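Local coordinates for ribosomal RNA processing protein 6 (Trypanosoma brucei brucei, PDB 4NLC) that probably trims RNA from its 3' end as an exosome-associated 3'-5' exoribonuclease, here represented by its catalytic core, at residues Glu78-Leu83 against Phe121-Leu126. The protein carries 1 engineered substitution. Numbering follows the deposited sequence.
Sequences EDLEAL and FIVDCL
With CG of L83 anti to its backbone N (chi1 160°) and the ring of F121 swung anti to its own carbonyl carbon (chi1 -62°), a leucine methyl and an aromatic face meet where helix 77-87 packs on strand 120-123. The setting is the alpha/beta core of the RNase H-like exonuclease domain, whose mixed sheet places this strand between 71-74 and 108-115. L83 divides its work between two branches, the forked end of leucine letting one side chain reach both ring and valine. CD1 sits over the centre of the F121 ring, 3.4 Å from the centroid and only 9° off the normal, a CH-pi contact in which weakly polarised methyl C-H groups face the pi cloud. CD2 turns to V123, a beta-branched residue suited to a strand, which offers one methyl to each leucine. One turn earlier, the side chain of L80 crosses that of V123 at about a right angle. Both leucines are buried. I122 points the other way, its side chain packing on helix 213-224. D124, next after V123, accepts from L126 N through OD1 in an Asx turn, and its OD2 forms a salt bridge with R209. On V123, CG2 lies a tight 3.5 Å from L83 CD2, while CG1 stands 4.0 Å from L80 CD1.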
loop_
_atom_site.group_PDB
_atom_site.type_symbol
_atom_site.label_atom_id
_atom_site.label_comp_id
_atom_site.label_asym_id
_atom_site.label_seq_id
_atom_site.Cartn_x
_atom_site.Cartn_y
_atom_site.Cartn_z
ATOM N N GLU A 78 -16.122 1.751 18.068
ATOM C CA GLU A 78 -16.140 2.655 19.244
ATOM C C GLU A 78 -14.719 3.075 19.608
ATOM O O GLU A 78 -14.498 4.239 19.921
ATOM C CB GLU A 78 -16.789 1.991 20.491
ATOM C CG GLU A 78 -17.858 0.952 20.209
ATOM C CD GLU A 78 -17.346 -0.445 19.903
ATOM O OE1 GLU A 78 -17.577 -0.907 18.764
ATOM O OE2 GLU A 78 -16.769 -1.096 20.806
ATOM N N ASP A 79 -13.764 2.140 19.571
ATOM C CA ASP A 79 -12.355 2.437 19.857
ATOM C C ASP A 79 -11.706 3.264 18.759
ATOM O O ASP A 79 -10.841 4.082 19.054
ATOM C CB ASP A 79 -11.570 1.174 20.184
ATOM C CG ASP A 79 -11.930 0.660 21.569
ATOM O OD1 ASP A 79 -12.162 1.500 22.479
ATOM O OD2 ASP A 79 -12.045 -0.571 21.733
ATOM N N LEU A 80 -12.166 3.094 17.514
ATOM C CA LEU A 80 -11.708 3.870 16.361
ATOM C C LEU A 80 -12.202 5.322 16.478
ATOM O O LEU A 80 -11.430 6.255 16.232
ATOM C CB LEU A 80 -12.171 3.219 15.038
ATOM C CG LEU A 80 -11.743 3.910 13.744
ATOM C CD1 LEU A 80 -10.209 4.034 13.658
ATOM C CD2 LEU A 80 -12.309 3.180 12.520
ATOM N N GLU A 81 -13.479 5.501 16.854
ATOM C CA GLU A 81 -14.100 6.812 17.052
ATOM C C GLU A 81 -13.427 7.544 18.204
ATOM O O GLU A 81 -13.148 8.733 18.067
ATOM C CB GLU A 81 -15.611 6.669 17.337
ATOM C CG GLU A 81 -16.374 6.162 16.130
ATOM C CD GLU A 81 -17.846 5.910 16.359
ATOM O OE1 GLU A 81 -18.192 5.216 17.342
ATOM O OE2 GLU A 81 -18.653 6.378 15.528
ATOM N N ALA A 82 -13.167 6.837 19.342
ATOM C CA ALA A 82 -12.475 7.423 20.491
ATOM C C ALA A 82 -11.080 7.907 20.040
ATOM O O ALA A 82 -10.655 9.004 20.416
ATOM C CB ALA A 82 -12.339 6.403 21.630
ATOM N N LEU A 83 -10.401 7.109 19.202
ATOM C CA LEU A 83 -9.074 7.455 18.673
ATOM C C LEU A 83 -9.146 8.726 17.764
ATOM O O LEU A 83 -8.341 9.630 17.921
ATOM C CB LEU A 83 -8.458 6.257 17.924
ATOM C CG LEU A 83 -7.319 6.587 16.936
ATOM C CD1 LEU A 83 -6.073 7.147 17.660
ATOM C CD2 LEU A 83 -6.969 5.403 16.106
ATOM N N PHE A 121 -0.702 4.229 18.705
ATOM C CA PHE A 121 -1.901 3.473 18.381
ATOM C C PHE A 121 -1.610 2.525 17.239
ATOM O O PHE A 121 -0.768 2.814 16.387
ATOM C CB PHE A 121 -3.048 4.404 17.980
ATOM C CG PHE A 121 -3.481 5.360 19.068
ATOM C CD1 PHE A 121 -4.406 4.967 20.037
ATOM C CD2 PHE A 121 -2.962 6.655 19.130
ATOM C CE1 PHE A 121 -4.816 5.854 21.038
ATOM C CE2 PHE A 121 -3.381 7.546 20.124
ATOM C CZ PHE A 121 -4.323 7.142 21.059
ATOM N N ILE A 122 -2.264 1.373 17.262
ATOM C CA ILE A 122 -2.209 0.369 16.192
ATOM C C ILE A 122 -3.642 0.076 15.858
ATOM O O ILE A 122 -4.396 -0.310 16.746
ATOM C CB ILE A 122 -1.376 -0.905 16.502
ATOM C CG1 ILE A 122 0.123 -0.573 16.557
ATOM C CG2 ILE A 122 -1.645 -2.008 15.459
ATOM C CD1 ILE A 122 0.990 -1.665 17.223
ATOM N N VAL A 123 -4.031 0.360 14.600
ATOM C CA VAL A 123 -5.380 0.174 14.115
ATOM C C VAL A 123 -5.526 -1.091 13.270
ATOM O O VAL A 123 -4.867 -1.247 12.258
ATOM C CB VAL A 123 -5.952 1.437 13.394
ATOM C CG1 VAL A 123 -7.418 1.231 12.991
ATOM C CG2 VAL A 123 -5.831 2.652 14.303
ATOM N N ASP A 124 -6.476 -1.948 13.658
ATOM C CA ASP A 124 -6.757 -3.131 12.876
ATOM C C ASP A 124 -7.707 -2.824 11.713
ATOM O O ASP A 124 -8.925 -2.952 11.838
ATOM C CB ASP A 124 -7.228 -4.297 13.757
ATOM C CG ASP A 124 -7.319 -5.610 13.021
ATOM O OD1 ASP A 124 -7.414 -5.589 11.767
ATOM O OD2 ASP A 124 -7.349 -6.656 13.689
ATOM N N CYS A 125 -7.102 -2.425 10.572
ATOM C CA CYS A 125 -7.657 -2.134 9.231
ATOM C C CYS A 125 -8.483 -3.242 8.679
ATOM O O CYS A 125 -9.138 -3.016 7.667
ATOM C CB CYS A 125 -6.524 -1.864 8.250
ATOM S SG CYS A 125 -5.717 -0.306 8.493
ATOM N N LEU A 126 -8.266 -4.462 9.144
ATOM C CA LEU A 126 -9.017 -5.588 8.652
ATOM C C LEU A 126 -10.326 -5.669 9.398
ATOM O O LEU A 126 -11.381 -5.698 8.780
ATOM C CB LEU A 126 -8.216 -6.897 8.774
ATOM C CG LEU A 126 -7.057 -7.063 7.789
ATOM C CD1 LEU A 126 -6.276 -8.364 8.061
ATOM C CD2 LEU A 126 -7.546 -6.991 6.340
#